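Local coordinates for NTP_transf_2 domain-containing protein (Capnocytophaga granulosa, PDB 6WT9) that makes the second messenger 3',3'-cyclic di-GMP from two molecules of GTP as part of a bacterial CBASS defence against bacteriophage, at residues P34-N39 with N287-V292; K59-G64 with S96-L101; R210-Y215 with D226-S231; E301-S306 with S332-L337. All coordinates share one frame; numbering follows the deposited sequence.

Interaction 1 (P34-N39 with N287-V292); sequences PDVKYN and NKYQLV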
loop_
_atom_site.group_PDB
_atom_site.type_symbol
_atom_site.label_atom_id
_atom_site.label_comp_id
_atom_site.label_asym_id
_atom_site.label_seq_id
_atom_site.Cartn_x
_atom_site.Cartn_y
_atom_site.Cartn_z
ATOM N N PRO A 34 16.007 18.205 11.546
ATOM C CA PRO A 34 16.386 18.807 12.833
ATOM C C PRO A 34 15.329 19.734 13.412
ATOM O O PRO A 34 15.443 20.112 14.586
ATOM C CB PRO A 34 17.668 19.577 12.498
ATOM C CG PRO A 34 17.522 19.919 11.055
ATOM C CD PRO A 34 16.800 18.751 10.427
ATOM N N ASP A 35 14.304 20.103 12.639
ATOM C CA ASP A 35 13.304 21.043 13.136
ATOM C C ASP A 35 12.318 20.388 14.098
ATOM O O ASP A 35 11.671 21.088 14.888
ATOM C CB ASP A 35 12.539 21.669 11.969
ATOM C CG ASP A 35 11.835 20.629 11.110
ATOM O OD1 ASP A 35 12.498 19.660 10.679
ATOM O OD2 ASP A 35 10.619 20.773 10.871
ATOM N N VAL A 36 12.181 19.064 14.048
ATOM C CA VAL A 36 11.121 18.384 14.784
ATOM C C VAL A 36 11.516 18.242 16.246
ATOM O O VAL A 36 10.703 17.833 17.081
ATOM C CB VAL A 36 10.814 17.013 14.161
ATOM C CG1 VAL A 36 10.525 17.178 12.684
ATOM C CG2 VAL A 36 11.984 16.057 14.365
ATOM N N LYS A 37 12.763 18.592 16.561
ATOM C CA LYS A 37 13.282 18.425 17.914
ATOM C C LYS A 37 12.458 19.206 18.931
ATOM O O LYS A 37 12.080 20.360 18.702
ATOM C CB LYS A 37 14.742 18.867 17.969
ATOM C CG LYS A 37 15.652 18.011 17.115
ATOM C CD LYS A 37 17.107 18.369 17.317
ATOM C CE LYS A 37 17.976 17.140 17.155
ATOM N NZ LYS A 37 17.482 16.034 18.016
ATOM N N TYR A 38 12.174 18.552 20.060
ATOM C CA TYR A 38 11.451 19.151 21.182
ATOM C C TYR A 38 10.051 19.617 20.783
ATOM O O TYR A 38 9.501 20.546 21.381
ATOM C CB TYR A 38 12.248 20.306 21.797
ATOM C CG TYR A 38 13.718 19.995 21.967
ATOM C CD1 TYR A 38 14.155 19.139 22.970
ATOM C CD2 TYR A 38 14.670 20.555 21.124
ATOM C CE1 TYR A 38 15.498 18.849 23.128
ATOM C CE2 TYR A 38 16.016 20.270 21.275
ATOM C CZ TYR A 38 16.424 19.416 22.279
ATOM O OH TYR A 38 17.762 19.129 22.434
ATOM N N ASN A 39 9.460 18.979 19.774
ATOM C CA ASN A 39 8.107 19.321 19.340
ATOM C C ASN A 39 7.437 18.047 18.844
ATOM O O ASN A 39 7.750 17.563 17.753
ATOM C CB ASN A 39 8.128 20.393 18.257
ATOM C CG ASN A 39 6.806 21.116 18.137
ATOM O OD1 ASN A 39 5.931 20.710 17.378
ATOM N ND2 ASN A 39 6.649 22.192 18.898
ATOM N N ASN A 287 6.100 22.008 1.384
ATOM C CA ASN A 287 6.931 21.236 2.293
ATOM C C ASN A 287 6.079 20.177 2.993
ATOM O O ASN A 287 4.868 20.072 2.780
ATOM C CB ASN A 287 7.652 22.154 3.286
ATOM C CG ASN A 287 6.704 22.911 4.215
ATOM O OD1 ASN A 287 5.784 22.340 4.801
ATOM N ND2 ASN A 287 6.945 24.208 4.363
ATOM N N LYS A 288 6.727 19.382 3.849
ATOM C CA LYS A 288 6.049 18.253 4.478
ATOM C C LYS A 288 4.849 18.705 5.302
ATOM O O LYS A 288 3.785 18.077 5.258
ATOM C CB LYS A 288 7.036 17.470 5.345
ATOM C CG LYS A 288 7.875 18.348 6.259
ATOM C CD LYS A 288 8.890 17.541 7.046
ATOM C CE LYS A 288 9.764 18.453 7.897
ATOM N NZ LYS A 288 10.722 17.690 8.743
ATOM N N TYR A 289 4.992 19.801 6.050
ATOM C CA TYR A 289 3.907 20.242 6.921
ATOM C C TYR A 289 2.746 20.821 6.121
ATOM O O TYR A 289 1.581 20.631 6.483
ATOM C CB TYR A 289 4.433 21.261 7.929
ATOM C CG TYR A 289 5.545 20.714 8.788
ATOM C CD1 TYR A 289 5.510 19.402 9.243
ATOM C CD2 TYR A 289 6.638 21.497 9.126
ATOM C CE1 TYR A 289 6.526 18.891 10.023
ATOM C CE2 TYR A 289 7.660 20.995 9.906
ATOM C CZ TYR A 289 7.598 19.692 10.352
ATOM O OH TYR A 289 8.614 19.188 11.127
ATOM N N GLN A 290 3.045 21.523 5.027
ATOM C CA GLN A 290 2.000 22.110 4.197
ATOM C C GLN A 290 1.182 21.067 3.449
ATOM O O GLN A 290 0.132 21.411 2.895
ATOM C CB GLN A 290 2.622 23.097 3.208
ATOM C CG GLN A 290 3.281 24.293 3.880
ATOM C CD GLN A 290 4.243 25.018 2.965
ATOM O OE1 GLN A 290 4.747 24.449 1.998
ATOM N NE2 GLN A 290 4.506 26.285 3.268
ATOM N N LEU A 291 1.627 19.810 3.415
ATOM C CA LEU A 291 0.817 18.762 2.811
ATOM C C LEU A 291 -0.435 18.461 3.627
ATOM O O LEU A 291 -1.407 17.936 3.073
ATOM C CB LEU A 291 1.646 17.489 2.634
ATOM C CG LEU A 291 2.880 17.607 1.737
ATOM C CD1 LEU A 291 3.657 16.301 1.714
ATOM C CD2 LEU A 291 2.481 18.022 0.327
ATOM N N VAL A 292 -0.439 18.790 4.916
ATOM C CA VAL A 292 -1.585 18.514 5.782
ATOM C C VAL A 292 -2.764 19.413 5.412
ATOM O O VAL A 292 -3.877 18.896 5.236
ATOM C CB VAL A 292 -1.210 18.651 7.268
ATOM C CG1 VAL A 292 -2.442 18.483 8.146
ATOM C CG2 VAL A 292 -0.148 17.629 7.640
#
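The ring of Tyr-289 meets Asp-35 OD2 at its edge, in the ring plane, while CG of the preceding Lys-288 lies 3.9 Å above one face, over the centre. This small polar cluster ties the loop between helices 23-32 and 40-49 to the turn leading into helix 291-304, within the helical part of the CD-NTase fold. The turn is itself shaped by an Asx motif, in which Asn-287 OD1 accepts from the backbone N of Gln-290.

Asp-35 uses its two oxygens separately, and both partners approach tip to tip. Tyr-289 OH donates to OD2 at 2.6 Å, coming from above a carboxylate plane turned 51° from the ring. Lys-288 NZ forms a salt bridge with OD1 at 3.3 Å through the syn lone pair. A chi1 of 48° sets the lysine CG between the backbone N and carbonyl carbon, over the tyrosine ring; the extended chain beyond it takes NZ to Asp-35. NZ also bonds to Asn-33 OD1, just past the end of helix 23-32, and Tyr-289 OH to Thr-46 OG1 on helix 40-49. Val-36 crosses the tyrosine at about a right angle, its CG1 3.2 Å from Tyr-289 OH.

Interaction 2 (K59-G64 with S96-L101); sequences KSREAG and SDIDLL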
loop_
_atom_site.group_PDB
_atom_site.type_symbol
_atom_site.label_atom_id
_atom_site.label_comp_id
_atom_site.label_asym_id
_atom_site.label_seq_id
_atom_site.Cartn_x
_atom_site.Cartn_y
_atom_site.Cartn_z
ATOM N N LYS A 59 14.466 -6.563 2.910
ATOM C CA LYS A 59 14.234 -7.895 3.457
ATOM C C LYS A 59 12.836 -8.402 3.121
ATOM O O LYS A 59 12.647 -9.606 2.918
ATOM C CB LYS A 59 14.459 -7.894 4.968
ATOM C CG LYS A 59 15.842 -7.409 5.375
ATOM C CD LYS A 59 16.080 -7.553 6.870
ATOM C CE LYS A 59 16.248 -9.010 7.271
ATOM N NZ LYS A 59 16.651 -9.147 8.700
ATOM N N SER A 60 11.850 -7.507 3.057
ATOM C CA SER A 60 10.520 -7.917 2.623
ATOM C C SER A 60 10.533 -8.343 1.162
ATOM O O SER A 60 9.884 -9.327 0.789
ATOM C CB SER A 60 9.519 -6.784 2.845
ATOM O OG SER A 60 9.415 -6.458 4.221
ATOM N N ARG A 61 11.273 -7.617 0.321
ATOM C CA ARG A 61 11.415 -8.021 -1.072
ATOM C C ARG A 61 12.244 -9.292 -1.199
ATOM O O ARG A 61 12.025 -10.086 -2.120
ATOM C CB ARG A 61 12.044 -6.889 -1.885
ATOM C CG ARG A 61 11.485 -6.756 -3.292
ATOM C CD ARG A 61 12.197 -5.668 -4.084
ATOM N NE ARG A 61 11.563 -5.440 -5.381
ATOM C CZ ARG A 61 11.744 -6.212 -6.449
ATOM N NH1 ARG A 61 12.539 -7.271 -6.381
ATOM N NH2 ARG A 61 11.126 -5.926 -7.587
ATOM N N GLU A 62 13.191 -9.503 -0.281
ATOM C CA GLU A 62 14.019 -10.704 -0.319
ATOM C C GLU A 62 13.214 -11.944 0.055
ATOM O O GLU A 62 13.435 -13.025 -0.504
ATOM C CB GLU A 62 15.220 -10.535 0.611
ATOM C CG GLU A 62 16.093 -11.770 0.749
ATOM C CD GLU A 62 17.276 -11.545 1.671
ATOM O OE1 GLU A 62 17.628 -10.370 1.913
ATOM O OE2 GLU A 62 17.852 -12.542 2.155
ATOM N N ALA A 63 12.277 -11.809 0.998
ATOM C CA ALA A 63 11.435 -12.942 1.370
ATOM C C ALA A 63 10.561 -13.382 0.202
ATOM O O ALA A 63 10.357 -14.582 -0.015
ATOM C CB ALA A 63 10.576 -12.586 2.583
ATOM N N GLY A 64 10.032 -12.423 -0.561
ATOM C CA GLY A 64 9.304 -12.773 -1.767
ATOM C C GLY A 64 10.189 -13.410 -2.818
ATOM O O GLY A 64 9.722 -14.233 -3.611
ATOM N N SER A 96 6.454 -5.056 6.765
ATOM C CA SER A 96 5.480 -5.077 5.685
ATOM C C SER A 96 5.600 -6.372 4.892
ATOM O O SER A 96 6.698 -6.767 4.487
ATOM C CB SER A 96 5.683 -3.874 4.768
ATOM O OG SER A 96 4.750 -3.878 3.702
ATOM N N ASP A 97 4.471 -7.036 4.675
ATOM C CA ASP A 97 4.461 -8.220 3.834
ATOM C C ASP A 97 4.488 -7.808 2.364
ATOM O O ASP A 97 4.454 -6.624 2.016
ATOM C CB ASP A 97 3.249 -9.093 4.148
ATOM C CG ASP A 97 1.949 -8.315 4.133
ATOM O OD1 ASP A 97 1.547 -7.840 3.050
ATOM O OD2 ASP A 97 1.326 -8.184 5.207
ATOM N N ILE A 98 4.556 -8.803 1.485
ATOM C CA ILE A 98 4.605 -8.573 0.049
ATOM C C ILE A 98 3.773 -9.650 -0.632
ATOM O O ILE A 98 3.637 -10.768 -0.127
ATOM C CB ILE A 98 6.061 -8.565 -0.477
ATOM C CG1 ILE A 98 6.125 -8.047 -1.914
ATOM C CG2 ILE A 98 6.681 -9.951 -0.373
ATOM C CD1 ILE A 98 7.530 -7.728 -2.379
ATOM N N ASP A 99 3.191 -9.298 -1.773
ATOM C CA ASP A 99 2.383 -10.223 -2.553
ATOM C C ASP A 99 3.154 -10.642 -3.795
ATOM O O ASP A 99 3.675 -9.792 -4.528
ATOM C CB ASP A 99 1.042 -9.597 -2.942
ATOM C CG ASP A 99 0.068 -9.531 -1.780
ATOM O OD1 ASP A 99 0.500 -9.721 -0.623
ATOM O OD2 ASP A 99 -1.135 -9.298 -2.024
ATOM N N LEU A 100 3.229 -11.949 -4.021
ATOM C CA LEU A 100 3.895 -12.525 -5.180
ATOM C C LEU A 100 2.833 -13.023 -6.149
ATOM O O LEU A 100 2.065 -13.932 -5.817
ATOM C CB LEU A 100 4.823 -13.667 -4.765
ATOM C CG LEU A 100 5.441 -14.458 -5.916
ATOM C CD1 LEU A 100 6.392 -13.582 -6.712
ATOM C CD2 LEU A 100 6.143 -15.698 -5.395
ATOM N N LEU A 101 2.790 -12.425 -7.338
ATOM C CA LEU A 101 1.840 -12.820 -8.369
ATOM C C LEU A 101 2.456 -13.889 -9.262
ATOM O O LEU A 101 3.584 -13.733 -9.740
ATOM C CB LEU A 101 1.416 -11.611 -9.204
ATOM C CG LEU A 101 0.464 -10.624 -8.528
ATOM C CD1 LEU A 101 0.287 -9.383 -9.378
ATOM C CD2 LEU A 101 -0.876 -11.285 -8.277
#
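Ser-60 and Ser-96 make the one hydrogen bond across this contact: Ser-60 OG, on helix 54-71, donates to the backbone O of Ser-96 at 2.7 Å. The hydroxyl lies in the carbonyl plane, with a C=O...donor angle of 151°. OG stands anti to the carbonyl carbon of its own residue, beside the backbone N, and there it also has a weak bond to Tyr-56 O one helical turn earlier.

Next to this polar point Ile-98 is the apolar centre. Its two branches divide the helix surface between them. CG2 comes 3.5 Å from Ser-60 O and 4.1 Å from Gly-64 CA, whereas CD1, carried by a CG1 anti to the backbone N (chi1 -169°), reaches Arg-61 CA at 4.1 Å and its CG. Gly-64 has no side chain to hold the strand off, and its O comes 4.3 Å from Leu-100 CD2, carrying the contact one strand repeat further along.

Further out, Ser-96 OG donates to Asp-97 O at 3.2 Å, a bond within the segment just before strand 98-104. Asp-97 and Asp-99 point away from the helix while Ile-98 and Leu-100 point toward it, which puts the contact on the side of the strand turned from the two acids. The spacing of these acids fits the D-x-D pattern of nucleotidyltransferases, which binds metal in relatives.

Helix and strand axes pass 8.5 Å apart at 32°, running in roughly the same direction. Strand 98-104 lies between strands 78-83 and 185-194 of the mixed sheet, and helix 54-71 packs over it, with Ile-98 and Leu-100 also touching Tyr-82.

Interaction 3 (R210-Y215 with D226-S231); sequences RGIQIY and DFPFLS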
loop_
_atom_site.group_PDB
_atom_site.type_symbol
_atom_site.label_atom_id
_atom_site.label_comp_id
_atom_site.label_asym_id
_atom_site.label_seq_id
_atom_site.Cartn_x
_atom_site.Cartn_y
_atom_site.Cartn_z
ATOM N N ARG A 210 -3.412 -4.596 -20.053
ATOM C CA ARG A 210 -4.672 -5.294 -20.251
ATOM C C ARG A 210 -5.222 -5.886 -18.961
ATOM O O ARG A 210 -6.382 -6.312 -18.939
ATOM C CB ARG A 210 -4.509 -6.389 -21.308
ATOM C CG ARG A 210 -3.199 -7.161 -21.227
ATOM C CD ARG A 210 -2.852 -7.761 -22.582
ATOM N NE ARG A 210 -1.556 -8.433 -22.583
ATOM C CZ ARG A 210 -1.398 -9.753 -22.582
ATOM N NH1 ARG A 210 -0.181 -10.278 -22.584
ATOM N NH2 ARG A 210 -2.460 -10.549 -22.588
ATOM N N GLY A 211 -4.429 -5.917 -17.893
ATOM C CA GLY A 211 -4.893 -6.376 -16.604
ATOM C C GLY A 211 -4.672 -7.861 -16.382
ATOM O O GLY A 211 -4.323 -8.624 -17.285
ATOM N N ILE A 212 -4.878 -8.272 -15.134
ATOM C CA ILE A 212 -4.782 -9.670 -14.746
ATOM C C ILE A 212 -6.131 -10.116 -14.201
ATOM O O ILE A 212 -6.993 -9.303 -13.854
ATOM C CB ILE A 212 -3.670 -9.922 -13.707
ATOM C CG1 ILE A 212 -3.972 -9.176 -12.405
ATOM C CG2 ILE A 212 -2.319 -9.506 -14.265
ATOM C CD1 ILE A 212 -2.945 -9.408 -11.317
ATOM N N GLN A 213 -6.307 -11.432 -14.135
ATOM C CA GLN A 213 -7.517 -12.044 -13.602
ATOM C C GLN A 213 -7.110 -13.047 -12.534
ATOM O O GLN A 213 -6.418 -14.027 -12.831
ATOM C CB GLN A 213 -8.326 -12.716 -14.715
ATOM C CG GLN A 213 -8.768 -11.743 -15.805
ATOM C CD GLN A 213 -9.490 -12.422 -16.953
ATOM O OE1 GLN A 213 -10.653 -12.129 -17.229
ATOM N NE2 GLN A 213 -8.798 -13.326 -17.635
ATOM N N ILE A 214 -7.531 -12.798 -11.298
ATOM C CA ILE A 214 -7.124 -13.616 -10.164
ATOM C C ILE A 214 -7.872 -14.939 -10.196
ATOM O O ILE A 214 -9.085 -14.980 -10.436
ATOM C CB ILE A 214 -7.378 -12.866 -8.845
ATOM C CG1 ILE A 214 -6.716 -11.486 -8.882
ATOM C CG2 ILE A 214 -6.881 -13.680 -7.657
ATOM C CD1 ILE A 214 -5.224 -11.529 -9.115
ATOM N N TYR A 215 -7.153 -16.031 -9.953
ATOM C CA TYR A 215 -7.781 -17.341 -9.891
ATOM C C TYR A 215 -8.491 -17.516 -8.555
ATOM O O TYR A 215 -7.928 -17.219 -7.496
ATOM C CB TYR A 215 -6.753 -18.451 -10.087
ATOM C CG TYR A 215 -7.331 -19.828 -9.868
ATOM C CD1 TYR A 215 -8.276 -20.349 -10.741
ATOM C CD2 TYR A 215 -6.941 -20.605 -8.784
ATOM C CE1 TYR A 215 -8.815 -21.606 -10.546
ATOM C CE2 TYR A 215 -7.472 -21.865 -8.580
ATOM C CZ TYR A 215 -8.410 -22.359 -9.465
ATOM O OH TYR A 215 -8.945 -23.611 -9.271
ATOM N N ASP A 226 -8.064 -6.836 -12.776
ATOM C CA ASP A 226 -7.349 -5.966 -11.856
ATOM C C ASP A 226 -6.131 -5.403 -12.572
ATOM O O ASP A 226 -5.608 -6.014 -13.509
ATOM C CB ASP A 226 -6.918 -6.703 -10.578
ATOM C CG ASP A 226 -8.087 -7.035 -9.673
ATOM O OD1 ASP A 226 -9.093 -6.295 -9.702
ATOM O OD2 ASP A 226 -8.001 -8.035 -8.929
ATOM N N PHE A 227 -5.683 -4.229 -12.130
ATOM C CA PHE A 227 -4.595 -3.501 -12.784
ATOM C C PHE A 227 -3.568 -3.072 -11.744
ATOM O O PHE A 227 -3.402 -1.878 -11.469
ATOM C CB PHE A 227 -5.140 -2.295 -13.552
ATOM C CG PHE A 227 -6.181 -2.651 -14.581
ATOM C CD1 PHE A 227 -7.517 -2.766 -14.227
ATOM C CD2 PHE A 227 -5.823 -2.867 -15.902
ATOM C CE1 PHE A 227 -8.476 -3.090 -15.173
ATOM C CE2 PHE A 227 -6.776 -3.190 -16.852
ATOM C CZ PHE A 227 -8.105 -3.302 -16.487
ATOM N N PRO A 228 -2.843 -4.027 -11.153
ATOM C CA PRO A 228 -1.900 -3.672 -10.085
ATOM C C PRO A 228 -0.630 -3.020 -10.605
ATOM O O PRO A 228 -0.073 -2.129 -9.954
ATOM C CB PRO A 228 -1.609 -5.021 -9.421
ATOM C CG PRO A 228 -1.757 -6.008 -10.529
ATOM C CD PRO A 228 -2.847 -5.477 -11.427
ATOM N N PHE A 229 -0.159 -3.453 -11.776
ATOM C CA PHE A 229 1.085 -2.913 -12.313
ATOM C C PHE A 229 0.886 -1.501 -12.846
ATOM O O PHE A 229 1.771 -0.649 -12.710
ATOM C CB PHE A 229 1.623 -3.834 -13.406
ATOM C CG PHE A 229 1.627 -5.281 -13.020
ATOM C CD1 PHE A 229 2.143 -5.684 -11.798
ATOM C CD2 PHE A 229 1.095 -6.237 -13.866
ATOM C CE1 PHE A 229 2.138 -7.016 -11.435
ATOM C CE2 PHE A 229 1.089 -7.568 -13.511
ATOM C CZ PHE A 229 1.609 -7.959 -12.295
ATOM N N LEU A 230 -0.271 -1.239 -13.459
ATOM C CA LEU A 230 -0.592 0.117 -13.891
ATOM C C LEU A 230 -0.726 1.051 -12.698
ATOM O O LEU A 230 -0.271 2.200 -12.743
ATOM C CB LEU A 230 -1.877 0.112 -14.719
ATOM C CG LEU A 230 -2.443 1.470 -15.140
ATOM C CD1 LEU A 230 -1.424 2.250 -15.958
ATOM C CD2 LEU A 230 -3.737 1.289 -15.921
ATOM N N SER A 231 -1.347 0.573 -11.616
ATOM C CA SER A 231 -1.472 1.386 -10.410
ATOM C C SER A 231 -0.106 1.696 -9.813
ATOM O O SER A 231 0.163 2.838 -9.420
ATOM C CB SER A 231 -2.355 0.670 -9.387
ATOM O OG SER A 231 -3.640 0.407 -9.920
#
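Asp-226 opens the contact by pairing with Ile-212 as a hydrogen-bonded antiparallel pair, at the open end of the beta hairpin of strands 212-216 and 221-226. Ile-212 N to Asp-226 O and Asp-226 N to Ile-212 O are both 2.9 Å, with N-H...O angles of 165° and 161°. Asp-226 OD2 lies 3.7 Å from Ile-214 CG1, the two side chains crossing at about a right angle.

Phe-227, at the N-cap position of helix 228-241, turns CD2 and CE2 to the backbone of Gly-211, whose CA comes within 3.7 Å of CD2. Gly-211 has a positive phi and no CB to push against this ring, which is also stacked with His-318. At Pro-228 the chain enters the helix. CG of the proline touches Ile-212 CD1 at 3.7 Å, and it also lies over the centre of one face of the Phe-229 ring. Phe-229 in turn brings CE2 to 4.0 Å from Ile-212 CG2, on a side chain that crosses it at about a right angle.

The chemistry is thus divided: two backbone bonds set the strand register, while the two branches of Ile-212, against the rings of Pro-228 and Phe-229, add apolar contact where the helix begins.

Interaction 4 (E301-S306 with S332-L337); sequences ELVSNS and SLKMLL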
loop_
_atom_site.group_PDB
_atom_site.type_symbol
_atom_site.label_atom_id
_atom_site.label_comp_id
_atom_site.label_asym_id
_atom_site.label_seq_id
_atom_site.Cartn_x
_atom_site.Cartn_y
_atom_site.Cartn_z
ATOM N N GLU A 301 -13.262 18.751 0.314
ATOM C CA GLU A 301 -13.942 18.926 -0.964
ATOM C C GLU A 301 -14.661 17.656 -1.399
ATOM O O GLU A 301 -15.724 17.733 -2.024
ATOM C CB GLU A 301 -12.943 19.367 -2.034
ATOM C CG GLU A 301 -13.585 19.767 -3.353
ATOM C CD GLU A 301 -12.579 20.306 -4.352
ATOM O OE1 GLU A 301 -11.370 20.317 -4.038
ATOM O OE2 GLU A 301 -13.001 20.723 -5.452
ATOM N N LEU A 302 -14.104 16.483 -1.083
ATOM C CA LEU A 302 -14.785 15.233 -1.409
ATOM C C LEU A 302 -16.065 15.074 -0.600
ATOM O O LEU A 302 -17.098 14.655 -1.135
ATOM C CB LEU A 302 -13.851 14.047 -1.172
ATOM C CG LEU A 302 -12.708 13.845 -2.171
ATOM C CD1 LEU A 302 -11.674 12.878 -1.614
ATOM C CD2 LEU A 302 -13.246 13.340 -3.501
ATOM N N VAL A 303 -16.019 15.403 0.693
ATOM C CA VAL A 303 -17.207 15.282 1.532
ATOM C C VAL A 303 -18.244 16.336 1.161
ATOM O O VAL A 303 -19.453 16.097 1.281
ATOM C CB VAL A 303 -16.809 15.371 3.018
ATOM C CG1 VAL A 303 -18.034 15.283 3.917
ATOM C CG2 VAL A 303 -15.814 14.273 3.362
ATOM N N SER A 304 -17.804 17.502 0.688
ATOM C CA SER A 304 -18.735 18.594 0.401
ATOM C C SER A 304 -19.435 18.394 -0.939
ATOM O O SER A 304 -20.645 18.148 -0.992
ATOM C CB SER A 304 -17.994 19.936 0.433
ATOM O OG SER A 304 -17.471 20.199 1.722
ATOM N N ASN A 305 -18.686 18.505 -2.034
ATOM C CA ASN A 305 -19.258 18.419 -3.371
ATOM C C ASN A 305 -19.582 16.966 -3.698
ATOM O O ASN A 305 -18.697 16.103 -3.665
ATOM C CB ASN A 305 -18.292 19.007 -4.396
ATOM C CG ASN A 305 -18.942 19.252 -5.745
ATOM O OD1 ASN A 305 -19.895 18.571 -6.124
ATOM N ND2 ASN A 305 -18.425 20.229 -6.479
ATOM N N SER A 306 -20.850 16.698 -4.023
ATOM C CA SER A 306 -21.267 15.330 -4.316
ATOM C C SER A 306 -20.712 14.840 -5.646
ATOM O O SER A 306 -20.453 13.643 -5.800
ATOM C CB SER A 306 -22.792 15.231 -4.315
ATOM O OG SER A 306 -23.349 15.953 -5.400
ATOM N N SER A 332 -16.608 6.587 6.477
ATOM C CA SER A 332 -15.187 6.402 6.756
ATOM C C SER A 332 -14.364 7.563 6.211
ATOM O O SER A 332 -13.388 7.989 6.839
ATOM C CB SER A 332 -14.706 5.076 6.167
ATOM O OG SER A 332 -15.350 3.980 6.792
ATOM N N LEU A 333 -14.744 8.087 5.043
ATOM C CA LEU A 333 -14.082 9.278 4.521
ATOM C C LEU A 333 -14.286 10.468 5.448
ATOM O O LEU A 333 -13.371 11.279 5.641
ATOM C CB LEU A 333 -14.602 9.595 3.118
ATOM C CG LEU A 333 -14.083 10.880 2.463
ATOM C CD1 LEU A 333 -12.574 10.830 2.296
ATOM C CD2 LEU A 333 -14.765 11.114 1.126
ATOM N N LYS A 334 -15.480 10.589 6.034
ATOM C CA LYS A 334 -15.740 11.679 6.970
ATOM C C LYS A 334 -14.877 11.553 8.219
ATOM O O LYS A 334 -14.326 12.551 8.698
ATOM C CB LYS A 334 -17.221 11.711 7.349
ATOM C CG LYS A 334 -18.159 12.082 6.213
ATOM C CD LYS A 334 -19.609 12.031 6.671
ATOM C CE LYS A 334 -20.564 12.376 5.540
ATOM N NZ LYS A 334 -21.985 12.333 5.983
HETATM N N MSE A 335 -14.742 10.342 8.755
HETATM C CA MSE A 335 -13.946 10.129 9.961
HETATM C C MSE A 335 -12.471 10.410 9.708
HETATM O O MSE A 335 -11.764 10.895 10.591
HETATM C CB MSE A 335 -14.122 8.703 10.490
HETATM C CG MSE A 335 -15.542 8.360 10.912
HETATM SE SE MSE A 335 -16.468 9.821 11.811
HETATM C CE MSE A 335 -15.329 10.034 13.371
ATOM N N LEU A 336 -12.006 10.099 8.496
ATOM C CA LEU A 336 -10.633 10.435 8.129
ATOM C C LEU A 336 -10.454 11.945 8.024
ATOM O O LEU A 336 -9.394 12.477 8.370
ATOM C CB LEU A 336 -10.258 9.748 6.816
ATOM C CG LEU A 336 -8.817 9.908 6.332
ATOM C CD1 LEU A 336 -7.839 9.372 7.368
ATOM C CD2 LEU A 336 -8.627 9.203 4.998
ATOM N N LEU A 337 -11.486 12.651 7.554
ATOM C CA LEU A 337 -11.443 14.109 7.531
ATOM C C LEU A 337 -11.335 14.683 8.939
ATOM O O LEU A 337 -10.657 15.695 9.155
ATOM C CB LEU A 337 -12.681 14.653 6.821
ATOM C CG LEU A 337 -12.848 16.172 6.778
ATOM C CD1 LEU A 337 -11.646 16.823 6.112
ATOM C CD2 LEU A 337 -14.131 16.537 6.054
#
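Val-303 is the bump in this helix-to-helix contact, and Leu-333, Lys-334 and Leu-337 form the hollow that takes it. The packing joins the C-terminal turn of helix 291-304 to helix 327-347 in the helical part of the CD-NTase fold, and no hydrogen bond crosses between the segments.

The forked end of Val-303 suits the hollow because its methyls part in two directions. CG2, anti to the carbonyl carbon, enters between two leucines one helical turn apart: it lies 3.9 Å from Leu-333 CG and equally far from Leu-337 CD2. CG1, anti to the backbone N (chi1 179°), faces the other wall, 3.9 Å from Lys-334 CG. The lysine chain crosses the valine at about a right angle and stays extended beyond CG, so its methylene groups supply the apolar wall while NZ carries on to a long, weak ion pair with Glu-331.

Leu-333 serves twice. It slides past Val-303 in the opposite direction, helping to wall the hollow, and it also packs against Leu-302. Around this pair Ile-274 of helix 268-276 touches both leucines, and Leu-333 further reaches Ile-309 of the short helix 306-310. Leu-337 extends the seam back along helix 291-304 to Tyr-296 and Leu-299. At the buried side the fit closes with Leu-302 CB, 3.8 Å from Leu-333 CD2.

Overall arrangement
The four contacts fall into two pairs. Interactions 2 and 3 reach the same mixed sheet, their centres 18 Å apart, and touch where Leu-101 CD1 meets Phe-229 CZ at 3.5 Å. Interactions 1 and 4 belong to the helical part and share helix 291-304, one near its start and the other at its end; their centres are 25 Å apart and their nearest atoms about 8 Å. Along the chain, interaction 1 closes a long loop holding interaction 2 and then interaction 3, and interaction 4 follows it. Early and late segments therefore meet in the helical part, while the nucleotidyltransferase sheet is built from the sequence between them.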